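Local coordinates for protein putative 4-hydroxybenzoyl-CoA thioesterase (Geobacillus stearothermophilus, PDB 2OIW) that probably hydrolyses acyl-CoA thioesters, being a member of the hotdog-fold thioesterase superfamily, at residues I9-S14 and G69-V74; V29-G34 and I88-H93; V54-E59 and R103-N108; Y62-Y67 and N95-A100. All coordinates share one frame; numbering follows the deposited sequence. Where two conformers were deposited one is given.

How the contacts relate
All four contacts belong to one antiparallel hotdog sheet and its central helix. Contact 2, about 4 Å from the centre of the chain, sets helix 27-34 on strand 85-94 and touches all three others. Contact 1 lies about 13 Å from it between centres, joined through T73 O and H93 N, 2.9 Å apart. Contact 4, centred about 12 Å from contact 2, meets it where I92 pairs with C99 and A100; its M66 also packs on V72 of contact 1. Contact 3, centred about 12 Å to the other side, shares the E90-S104 hydrogen bond with contact 2. The magnesium ion is bound at S14 in contact 1, about 10 Å from the W30 side chain.

Contact 1 (I9-S14 and G69-V74); sequences ITPRVS and GQDVTV. With MG (magnesium ion), chain E.
I9 and V72 face each other as an antiparallel hydrogen-bonded pair. I9 N donates to V72 O at 2.9 Å, nearly straight at 174°, and V72 N returns an equally short bond to I9 O. One side-chain hydrogen bond follows: T10 OG1 donates a hydrogen bond to D71 OD1 at 3.0 Å, from above the carboxylate plane. Past P11 a water links the two segments, donating to P11 O and accepting from G69 N.

The apolar contacts lie on the side of I9 and V72. I9 CB meets V72 CG2, and I9 CD1 reaches V74 CG2 at 3.9 Å. P11 sets CG against V72 CG1 at 3.9 Å, while its CD lies 3.2 Å from Q70 O. An alanine at P11 would probably leave V72 CG1 without this neighbour and open a gap beside W30, which the proline also touches.

Further on, S14 O binds the magnesium ion at 2.4 Å, with two waters, T16 O of the same chain and T16 O of the third subunit. The pairing is the end of an antiparallel ladder at the margin of a hotdog sheet, where strand 5-9 leaves strand 72-81.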
# COMPACT_ATOMS: atom_id res chain seq x y z
N ILE A 9 -9.76 -3.66 -13.28
CA ILE A 9 -8.53 -3.12 -12.71
C ILE A 9 -7.32 -3.76 -13.37
O ILE A 9 -7.31 -4.98 -13.60
CB ILE A 9 -8.49 -3.42 -11.21
CG1 ILE A 9 -9.52 -2.55 -10.50
CG2 ILE A 9 -7.09 -3.23 -10.66
CD1 ILE A 9 -9.76 -2.86 -9.04
N THR A 10 -6.30 -2.95 -13.63
CA THR A 10 -5.00 -3.41 -14.09
C THR A 10 -4.07 -3.59 -12.90
O THR A 10 -3.73 -2.60 -12.26
CB THR A 10 -4.41 -2.39 -15.06
OG1 THR A 10 -5.29 -2.27 -16.18
CG2 THR A 10 -3.07 -2.81 -15.59
N PRO A 11 -3.67 -4.85 -12.58
CA PRO A 11 -2.73 -5.08 -11.49
C PRO A 11 -1.38 -4.40 -11.73
O PRO A 11 -0.98 -4.17 -12.87
CB PRO A 11 -2.59 -6.61 -11.45
CG PRO A 11 -3.88 -7.09 -12.10
CD PRO A 11 -4.18 -6.12 -13.15
N ARG A 12 -0.71 -4.08 -10.63
CA ARG A 12 0.53 -3.29 -10.62
C ARG A 12 1.62 -4.18 -10.06
O ARG A 12 1.34 -5.09 -9.25
CB ARG A 12 0.36 -2.04 -9.73
CG ARG A 12 -0.70 -1.08 -10.22
CD ARG A 12 -1.20 -0.11 -9.14
NE ARG A 12 -2.32 0.66 -9.67
CZ ARG A 12 -3.08 1.50 -8.97
NH1 ARG A 12 -2.86 1.71 -7.67
NH2 ARG A 12 -4.08 2.12 -9.58
N VAL A 13 2.87 -3.95 -10.47
CA VAL A 13 4.00 -4.73 -9.93
C VAL A 13 4.02 -4.66 -8.40
O VAL A 13 4.23 -5.69 -7.73
CB VAL A 13 5.36 -4.27 -10.56
CG1 VAL A 13 6.57 -4.93 -9.87
CG2 VAL A 13 5.38 -4.54 -12.05
N SER A 14 3.79 -3.47 -7.85
CA SER A 14 3.78 -3.22 -6.40
C SER A 14 2.72 -4.01 -5.62
O SER A 14 2.85 -4.18 -4.40
CB SER A 14 3.65 -1.72 -6.08
OG SER A 14 2.41 -1.21 -6.54
N GLY A 69 -0.05 -8.74 -14.88
CA GLY A 69 0.07 -8.89 -16.35
C GLY A 69 -1.21 -9.17 -17.11
O GLY A 69 -1.25 -9.12 -18.34
N GLN A 70 -2.27 -9.48 -16.36
CA GLN A 70 -3.61 -9.73 -16.88
C GLN A 70 -4.57 -8.90 -16.03
O GLN A 70 -4.41 -8.83 -14.80
CB GLN A 70 -3.98 -11.21 -16.71
CG GLN A 70 -3.05 -12.24 -17.36
CD GLN A 70 -3.30 -13.67 -16.87
OE1 GLN A 70 -2.71 -14.13 -15.88
NE2 GLN A 70 -4.21 -14.36 -17.55
N ASP A 71 -5.57 -8.29 -16.66
CA ASP A 71 -6.58 -7.50 -15.92
C ASP A 71 -7.42 -8.40 -15.00
O ASP A 71 -7.47 -9.61 -15.18
CB ASP A 71 -7.47 -6.70 -16.88
CG ASP A 71 -6.75 -5.48 -17.42
OD1 ASP A 71 -5.64 -5.16 -16.91
OD2 ASP A 71 -7.29 -4.83 -18.33
N VAL A 72 -8.03 -7.79 -14.00
CA VAL A 72 -8.95 -8.50 -13.11
C VAL A 72 -10.24 -7.71 -13.10
O VAL A 72 -10.23 -6.51 -13.43
CB VAL A 72 -8.42 -8.61 -11.66
CG1 VAL A 72 -7.06 -9.33 -11.64
CG2 VAL A 72 -8.36 -7.23 -10.99
N THR A 73 -11.33 -8.40 -12.80
CA THR A 73 -12.64 -7.77 -12.70
C THR A 73 -13.24 -8.03 -11.35
O THR A 73 -13.35 -9.19 -10.92
CB THR A 73 -13.61 -8.28 -13.79
OG1 THR A 73 -12.97 -8.16 -15.06
CG2 THR A 73 -14.88 -7.47 -13.80
N VAL A 74 -13.64 -6.94 -10.71
CA VAL A 74 -14.33 -6.98 -9.42
C VAL A 74 -15.81 -6.83 -9.67
O VAL A 74 -16.26 -5.90 -10.36
CB VAL A 74 -13.80 -5.86 -8.50
CG1 VAL A 74 -14.35 -6.03 -7.05
CG2 VAL A 74 -12.24 -5.88 -8.52
MG MG E . 4.13 -5.59 -3.00
O HOH W 1 -1.34 -6.10 -14.99
O HOH W 2 2.01 -6.06 -2.04
O HOH W 3 5.23 -3.66 -2.85

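Contact 2 (V29-G34 and I88-H93); sequences VWFEAG and IYEEIH
The central helix of a hotdog fold lies across its curved sheet here: helix segment 29-34 passes strand segment 88-93 at 9.2 Å between axes, their directions 119° apart. F31 is the main wedge between them. Its ring is held from opposite faces by two strand side chains. Over one face stands E90 CG, 3.7 Å from the ring centroid in a CH-pi contact; over the other, I92 CD1 lies 4.0 Å from the same centroid. The E90 carboxylate is stacked on the ring, the two planes 23° apart. E90 CG sits between its own backbone N and carbonyl carbon (chi1 46°), a crowded position that brings it over the ring. At the rim, F31 CE1 touches I92 CG1 at 3.5 Å. I92 CD1 also reaches W30, lying 3.8 Å from W30 CB and at the edge of the indole, in its plane, so one methyl fits between two aromatic side chains.

The polar end of E90 is buried yet well supplied. A water donates to E90 OE1 at 2.6 Å and to F31 O at 2.8 Å, tying strand to helix, while E90 OE2 forms a salt bridge with R35 and accepts from S104 OG. This company would be expected to favour the charged carboxylate. An alanine at F31 would probably open a gap between E90 CG and I92 CD1, which would both lose the ring they pack on. Helix side chains packed on the inner face of the curved sheet are characteristic of the hotdog core.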
# COMPACT_ATOMS: atom_id res chain seq x y z
N VAL A 29 -7.97 -4.27 -1.12
CA VAL A 29 -7.76 -2.96 -1.74
C VAL A 29 -8.60 -2.89 -3.02
O VAL A 29 -9.26 -1.89 -3.29
CB VAL A 29 -6.27 -2.66 -2.02
CG1 VAL A 29 -6.11 -1.48 -2.92
CG2 VAL A 29 -5.49 -2.40 -0.72
N TRP A 30 -8.62 -3.99 -3.76
CA TRP A 30 -9.43 -4.09 -4.98
C TRP A 30 -10.94 -4.19 -4.69
O TRP A 30 -11.79 -3.62 -5.42
CB TRP A 30 -8.93 -5.34 -5.72
CG TRP A 30 -7.57 -5.16 -6.36
CD1 TRP A 30 -6.85 -4.00 -6.48
CD2 TRP A 30 -6.84 -6.17 -7.05
NE1 TRP A 30 -5.68 -4.25 -7.17
CE2 TRP A 30 -5.66 -5.57 -7.53
CE3 TRP A 30 -7.04 -7.54 -7.27
CZ2 TRP A 30 -4.70 -6.30 -8.23
CZ3 TRP A 30 -6.11 -8.24 -7.98
CH2 TRP A 30 -4.96 -7.62 -8.46
N PHE A 31 -11.29 -4.93 -3.64
CA PHE A 31 -12.69 -4.97 -3.14
C PHE A 31 -13.17 -3.59 -2.74
O PHE A 31 -14.28 -3.20 -3.08
CB PHE A 31 -12.84 -5.93 -1.94
CG PHE A 31 -12.98 -7.38 -2.33
CD1 PHE A 31 -13.70 -7.75 -3.47
CD2 PHE A 31 -12.44 -8.36 -1.52
CE1 PHE A 31 -13.85 -9.10 -3.80
CE2 PHE A 31 -12.58 -9.70 -1.82
CZ PHE A 31 -13.27 -10.08 -2.96
N GLU A 32 -12.35 -2.83 -2.02
CA GLU A 32 -12.76 -1.45 -1.69
C GLU A 32 -12.91 -0.57 -2.94
O GLU A 32 -13.78 0.29 -3.01
CB GLU A 32 -11.78 -0.81 -0.69
CG GLU A 32 -12.28 0.59 -0.16
CD GLU A 32 -11.20 1.30 0.64
OE1 GLU A 32 -10.14 1.57 0.05
OE2 GLU A 32 -11.40 1.54 1.86
N ALA A 33 -12.03 -0.78 -3.92
CA ALA A 33 -12.16 -0.09 -5.21
C ALA A 33 -13.53 -0.42 -5.88
O ALA A 33 -14.20 0.45 -6.41
CB ALA A 33 -10.95 -0.47 -6.13
N GLY A 34 -13.94 -1.69 -5.85
CA GLY A 34 -15.26 -2.12 -6.36
C GLY A 34 -16.49 -1.56 -5.65
O GLY A 34 -17.59 -1.56 -6.21
N ILE A 88 -22.28 -6.50 1.77
CA ILE A 88 -21.86 -6.59 0.40
C ILE A 88 -21.33 -7.99 0.10
O ILE A 88 -20.59 -8.57 0.90
CB ILE A 88 -20.74 -5.57 0.18
CG1 ILE A 88 -21.28 -4.13 0.27
CG2 ILE A 88 -19.98 -5.85 -1.10
CD1 ILE A 88 -20.17 -3.10 0.42
N TYR A 89 -21.72 -8.54 -1.05
CA TYR A 89 -21.08 -9.73 -1.57
C TYR A 89 -20.21 -9.31 -2.76
O TYR A 89 -20.63 -8.49 -3.57
CB TYR A 89 -22.10 -10.82 -1.96
CG TYR A 89 -21.40 -12.04 -2.49
CD1 TYR A 89 -20.71 -12.89 -1.64
CD2 TYR A 89 -21.37 -12.30 -3.86
CE1 TYR A 89 -20.03 -14.00 -2.13
CE2 TYR A 89 -20.71 -13.38 -4.35
CZ TYR A 89 -20.04 -14.23 -3.49
OH TYR A 89 -19.36 -15.31 -4.00
N GLU A 90 -19.01 -9.86 -2.88
CA GLU A 90 -18.06 -9.40 -3.90
C GLU A 90 -17.14 -10.52 -4.36
O GLU A 90 -16.83 -11.46 -3.58
CB GLU A 90 -17.26 -8.18 -3.39
CG GLU A 90 -16.73 -8.37 -1.96
CD GLU A 90 -16.63 -7.10 -1.12
OE1 GLU A 90 -16.73 -5.97 -1.68
OE2 GLU A 90 -16.42 -7.24 0.12
N GLU A 91 -16.71 -10.45 -5.62
CA GLU A 91 -15.84 -11.47 -6.19
C GLU A 91 -14.79 -10.80 -7.07
O GLU A 91 -15.05 -9.77 -7.67
CB GLU A 91 -16.64 -12.45 -7.05
CG GLU A 91 -17.52 -13.39 -6.30
CD GLU A 91 -18.20 -14.40 -7.19
OE1 GLU A 91 -18.04 -14.31 -8.43
OE2 GLU A 91 -18.92 -15.27 -6.64
N ILE A 92 -13.60 -11.38 -7.12
CA ILE A 92 -12.59 -10.95 -8.10
C ILE A 92 -12.28 -12.10 -9.04
O ILE A 92 -12.04 -13.22 -8.60
CB ILE A 92 -11.30 -10.43 -7.43
CG1 ILE A 92 -11.63 -9.31 -6.44
CG2 ILE A 92 -10.35 -9.90 -8.47
CD1 ILE A 92 -10.44 -8.86 -5.67
N HIS A 93 -12.35 -11.81 -10.35
CA HIS A 93 -12.07 -12.76 -11.40
C HIS A 93 -10.81 -12.34 -12.19
O HIS A 93 -10.47 -11.15 -12.29
CB HIS A 93 -13.24 -12.86 -12.40
CG HIS A 93 -14.53 -13.34 -11.81
ND1 HIS A 93 -15.47 -14.02 -12.55
CD2 HIS A 93 -15.05 -13.23 -10.56
CE1 HIS A 93 -16.51 -14.32 -11.78
NE2 HIS A 93 -16.28 -13.85 -10.57
O HOH W 4 -16.13 -5.11 -4.03

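Contact 3 (V54-E59 and R103-N108); sequences VIIRME and RSVYVN
V54-E59 and R103-N108 pair as antiparallel strands, their axes 4.4 Å apart at closest approach, with a classic beta bulge where I56 and R57 both face V105. V105 O accepts I56 N at 2.8 Å in an almost straight bond (179°), whereas R57 N reaches the same oxygen only weakly, at 3.5 Å. The extra residue shifts the register by one between I55-Y106 and R57-V105.

On the face carrying I55, Y106, M58 and S104, I55 crosses the Y106 ring obliquely. I55 CB lies over one ring face, 3.8 Å from its centroid in a CH-pi contact and displaced toward the rim. CG1 of I55, anti to the backbone N (chi1 -162°), continues past that ring, and CD1 comes 4.0 Å from S104 CB.

The bulge gives I56 its own place: its CD1 touches V105 CG1 at 3.6 Å. On the face of V54, R57, E59, R103, V105 and V107, E59 CG packs on R103 CB at 3.9 Å. E59 OE2 takes a salt bridge from R57 NE at 3.2 Å, on its anti side, while the stronger partner of R57 is D61 of the fourth subunit and R103 is paired with E79.

Strand 85-94 flanks 97-110 on its other edge, through I88-S104 and L86-Y106 backbone bonds, and F39 of helix 36-42 meets the Y106 ring. Across the interface, R57, M58 and E59 form an antiparallel ladder with a strand of the fourth subunit, which carries the sheet from one chain into the next.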
# COMPACT_ATOMS: atom_id res chain seq x y z
N VAL A 54 -18.70 3.34 7.01
CA VAL A 54 -17.70 2.74 7.90
C VAL A 54 -17.82 1.20 7.90
O VAL A 54 -18.83 0.66 8.30
CB VAL A 54 -17.88 3.24 9.37
CG1 VAL A 54 -16.67 2.84 10.20
CG2 VAL A 54 -18.12 4.75 9.42
N ILE A 55 -16.74 0.51 7.50
CA ILE A 55 -16.70 -0.96 7.57
C ILE A 55 -16.65 -1.49 9.01
O ILE A 55 -15.97 -0.92 9.90
CB ILE A 55 -15.55 -1.52 6.69
CG1 ILE A 55 -15.74 -3.01 6.38
CG2 ILE A 55 -14.22 -1.11 7.26
CD1 ILE A 55 -14.87 -3.51 5.20
N ILE A 56 -17.40 -2.55 9.27
CA ILE A 56 -17.37 -3.17 10.59
C ILE A 56 -16.89 -4.64 10.56
O ILE A 56 -16.39 -5.14 11.56
CB ILE A 56 -18.75 -3.08 11.32
CG1 ILE A 56 -19.86 -3.75 10.50
CG2 ILE A 56 -19.15 -1.61 11.63
CD1 ILE A 56 -21.16 -4.01 11.33
N ARG A 57 -17.05 -5.30 9.42
CA ARG A 57 -16.55 -6.67 9.25
C ARG A 57 -16.16 -6.98 7.79
O ARG A 57 -16.79 -6.50 6.86
CB ARG A 57 -17.60 -7.66 9.76
CG ARG A 57 -17.20 -9.13 9.61
CD ARG A 57 -18.19 -10.08 10.24
NE ARG A 57 -17.81 -11.49 10.02
CZ ARG A 57 -16.85 -12.17 10.67
NH1 ARG A 57 -16.08 -11.59 11.61
NH2 ARG A 57 -16.65 -13.45 10.37
N MSE A 58 -15.12 -7.79 7.60
CA MSE A 58 -14.86 -8.35 6.26
C MSE A 58 -14.41 -9.81 6.32
O MSE A 58 -13.81 -10.24 7.30
CB MSE A 58 -13.82 -7.54 5.50
CG MSE A 58 -12.37 -7.97 5.84
SE MSE A 58 -11.04 -7.19 4.63
CE MSE A 58 -11.65 -5.32 4.59
N GLU A 59 -14.71 -10.55 5.27
CA GLU A 59 -14.23 -11.93 5.10
C GLU A 59 -13.83 -12.12 3.66
O GLU A 59 -14.48 -11.59 2.76
CB GLU A 59 -15.32 -12.96 5.47
CG GLU A 59 -16.67 -12.36 5.79
CD GLU A 59 -17.69 -13.37 6.30
OE1 GLU A 59 -17.87 -14.42 5.64
OE2 GLU A 59 -18.32 -13.10 7.36
N ARG A 103 -17.08 -11.01 1.56
CA ARG A 103 -18.25 -10.34 2.11
C ARG A 103 -17.77 -9.22 3.03
O ARG A 103 -16.76 -9.37 3.75
CB ARG A 103 -19.07 -11.33 2.95
CG ARG A 103 -20.40 -11.73 2.37
CD ARG A 103 -21.04 -12.83 3.19
NE ARG A 103 -22.02 -13.55 2.37
CZ ARG A 103 -21.76 -14.66 1.67
NH1 ARG A 103 -20.55 -15.20 1.68
NH2 ARG A 103 -22.74 -15.23 0.95
N SER A 104 -18.50 -8.11 3.03
CA SER A 104 -18.21 -7.01 3.93
C SER A 104 -19.49 -6.35 4.43
O SER A 104 -20.51 -6.29 3.73
CB SER A 104 -17.30 -5.96 3.27
OG SER A 104 -17.80 -5.59 2.00
N VAL A 105 -19.43 -5.87 5.66
CA VAL A 105 -20.58 -5.21 6.28
C VAL A 105 -20.13 -3.79 6.60
O VAL A 105 -19.07 -3.58 7.21
CB VAL A 105 -21.04 -5.95 7.57
CG1 VAL A 105 -22.31 -5.31 8.18
CG2 VAL A 105 -21.23 -7.47 7.32
N TYR A 106 -20.91 -2.83 6.15
CA TYR A 106 -20.66 -1.41 6.35
C TYR A 106 -21.82 -0.82 7.13
O TYR A 106 -22.93 -1.30 7.02
CB TYR A 106 -20.58 -0.73 4.99
CG TYR A 106 -19.20 -0.70 4.37
CD1 TYR A 106 -18.72 -1.78 3.64
CD2 TYR A 106 -18.37 0.42 4.51
CE1 TYR A 106 -17.43 -1.75 3.08
CE2 TYR A 106 -17.08 0.45 3.93
CZ TYR A 106 -16.63 -0.63 3.22
OH TYR A 106 -15.35 -0.60 2.69
N VAL A 107 -21.55 0.20 7.93
CA VAL A 107 -22.62 0.94 8.58
C VAL A 107 -22.66 2.35 7.98
O VAL A 107 -21.61 2.96 7.74
CB VAL A 107 -22.49 0.95 10.14
CG1 VAL A 107 -21.21 1.64 10.61
CG2 VAL A 107 -23.72 1.60 10.78
N ASN A 108 -23.86 2.83 7.70
CA ASN A 108 -24.10 4.24 7.31
C ASN A 108 -24.03 5.08 8.58
O ASN A 108 -24.98 5.10 9.38
CB ASN A 108 -25.48 4.39 6.64
CG ASN A 108 -25.89 5.86 6.45
OD1 ASN A 108 -25.08 6.72 6.07
ND2 ASN A 108 -27.16 6.14 6.69

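Contact 4 (Y62-Y67 and N95-A100); sequences YVNQMY and NGVVCA
C99 and M66, a selenomethionine, form the tight part of this contact. M66 CG stands 3.5 Å from C99 CB, closer than usual for two carbons, and M66 SE lies 3.7 Å from the same CB. The M66 chain bends at chi3 (-75°), which places CE 4.3 Å from A100 CB. SG of C99, anti to its carbonyl carbon and beside the backbone N (chi1 -65°), fits between M66 CG and N64 CB, 3.7 Å from the latter. Behind M66 lie I92 and W30, so this side of the loop closes onto the body of the sheet and the helix 27-34.

Backbone bonds bind the loop to the strand just beside it. C99 O takes two donors from the same face of its carbonyl plane: V63 N at 2.8 Å, well above the plane, and N64 N at 3.0 Å with a straighter N-H line (169°). Y62 still pairs with A100 as an antiparallel non-hydrogen-bonded pair, so the contact marks where strand 53-62 leaves strand 97-110 in the hotdog sheet. Y62 OH is hydrogen-bonded to N24 O, and the backbone of Y62 bonds to the fourth subunit. C99 and A100 both face I92, a classic beta bulge on the other edge of the same strand.

Toward solvent the packing is sparser. N64 ND2 donates to V98 O at 3.0 Å, with the acceptor in the plane of the amide; the N64 side chain crosses that of V97 at about a right angle, with ND2 near V97 CG1. V63, also exposed, brings CB close to C99 O and leads CG1 toward V98 O.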
# COMPACT_ATOMS: atom_id res chain seq x y z
N TYR A 62 -9.66 -16.93 -0.48
CA TYR A 62 -8.65 -16.86 -1.55
C TYR A 62 -8.72 -18.17 -2.31
O TYR A 62 -8.24 -19.19 -1.82
CB TYR A 62 -7.26 -16.61 -0.94
CG TYR A 62 -7.14 -15.23 -0.27
CD1 TYR A 62 -6.72 -14.11 -1.02
CD2 TYR A 62 -7.43 -15.05 1.09
CE1 TYR A 62 -6.59 -12.84 -0.42
CE2 TYR A 62 -7.31 -13.80 1.70
CZ TYR A 62 -6.89 -12.69 0.92
OH TYR A 62 -6.78 -11.45 1.49
N VAL A 63 -9.37 -18.16 -3.47
CA VAL A 63 -9.76 -19.40 -4.17
C VAL A 63 -8.66 -19.80 -5.16
O VAL A 63 -8.28 -20.95 -5.27
CB VAL A 63 -11.14 -19.16 -4.92
CG1 VAL A 63 -11.61 -20.40 -5.68
CG2 VAL A 63 -12.23 -18.69 -3.94
N ASN A 64 -8.13 -18.82 -5.88
CA ASN A 64 -7.09 -19.09 -6.88
C ASN A 64 -6.12 -17.94 -6.87
O ASN A 64 -6.52 -16.83 -6.63
CB ASN A 64 -7.72 -19.21 -8.27
CG ASN A 64 -8.43 -20.53 -8.48
OD1 ASN A 64 -7.82 -21.59 -8.38
ND2 ASN A 64 -9.74 -20.48 -8.79
N GLN A 65 -4.86 -18.18 -7.17
CA GLN A 65 -3.91 -17.08 -7.18
C GLN A 65 -4.11 -16.19 -8.39
O GLN A 65 -4.61 -16.61 -9.46
CB GLN A 65 -2.48 -17.59 -7.14
CG GLN A 65 -2.15 -18.44 -5.91
CD GLN A 65 -2.04 -17.64 -4.60
OE1 GLN A 65 -2.17 -16.41 -4.58
NE2 GLN A 65 -1.78 -18.34 -3.50
N MSE A 66 -3.73 -14.93 -8.23
CA MSE A 66 -3.77 -14.01 -9.34
C MSE A 66 -2.38 -13.48 -9.65
O MSE A 66 -1.45 -13.59 -8.84
CB MSE A 66 -4.77 -12.89 -9.06
CG MSE A 66 -6.22 -13.36 -9.16
SE MSE A 66 -7.47 -11.94 -8.60
CE MSE A 66 -7.16 -12.09 -6.63
N TYR A 67 -2.25 -12.91 -10.83
CA TYR A 67 -0.95 -12.58 -11.41
C TYR A 67 -0.91 -11.15 -11.93
O TYR A 67 -1.90 -10.66 -12.47
CB TYR A 67 -0.63 -13.57 -12.55
CG TYR A 67 -0.51 -14.96 -11.96
CD1 TYR A 67 0.59 -15.27 -11.15
CD2 TYR A 67 -1.53 -15.90 -12.10
CE1 TYR A 67 0.71 -16.52 -10.54
CE2 TYR A 67 -1.41 -17.17 -11.51
CZ TYR A 67 -0.29 -17.46 -10.72
OH TYR A 67 -0.13 -18.68 -10.08
N ASN A 95 -8.86 -13.92 -15.96
CA ASN A 95 -8.90 -14.96 -16.99
C ASN A 95 -10.22 -15.74 -16.97
O ASN A 95 -10.24 -16.95 -17.22
CB ASN A 95 -7.71 -15.92 -16.83
CG ASN A 95 -7.41 -16.70 -18.11
OD1 ASN A 95 -7.50 -16.15 -19.23
ND2 ASN A 95 -7.09 -17.99 -17.97
N GLY A 96 -11.30 -15.06 -16.60
CA GLY A 96 -12.62 -15.68 -16.54
C GLY A 96 -12.79 -16.73 -15.46
O GLY A 96 -13.63 -17.58 -15.58
N VAL A 97 -11.99 -16.68 -14.40
CA VAL A 97 -12.05 -17.64 -13.29
C VAL A 97 -12.22 -16.84 -11.97
O VAL A 97 -11.56 -15.80 -11.79
CB VAL A 97 -10.73 -18.51 -13.23
CG1 VAL A 97 -10.71 -19.45 -12.03
CG2 VAL A 97 -10.54 -19.35 -14.51
N VAL A 98 -13.11 -17.28 -11.08
CA VAL A 98 -13.23 -16.64 -9.77
C VAL A 98 -11.97 -16.95 -8.96
O VAL A 98 -11.59 -18.11 -8.82
CB VAL A 98 -14.53 -17.04 -9.01
CG1 VAL A 98 -14.56 -18.51 -8.73
CG2 VAL A 98 -14.68 -16.28 -7.69
N CYS A 99 -11.31 -15.91 -8.46
CA CYS A 99 -10.09 -16.11 -7.72
C CYS A 99 -10.23 -15.71 -6.27
O CYS A 99 -9.43 -16.14 -5.46
CB CYS A 99 -8.93 -15.35 -8.37
SG CYS A 99 -8.51 -15.99 -10.02
N ALA A 100 -11.19 -14.84 -5.96
CA ALA A 100 -11.41 -14.37 -4.58
C ALA A 100 -12.87 -14.07 -4.38
O ALA A 100 -13.52 -13.52 -5.27
CB ALA A 100 -10.58 -13.13 -4.28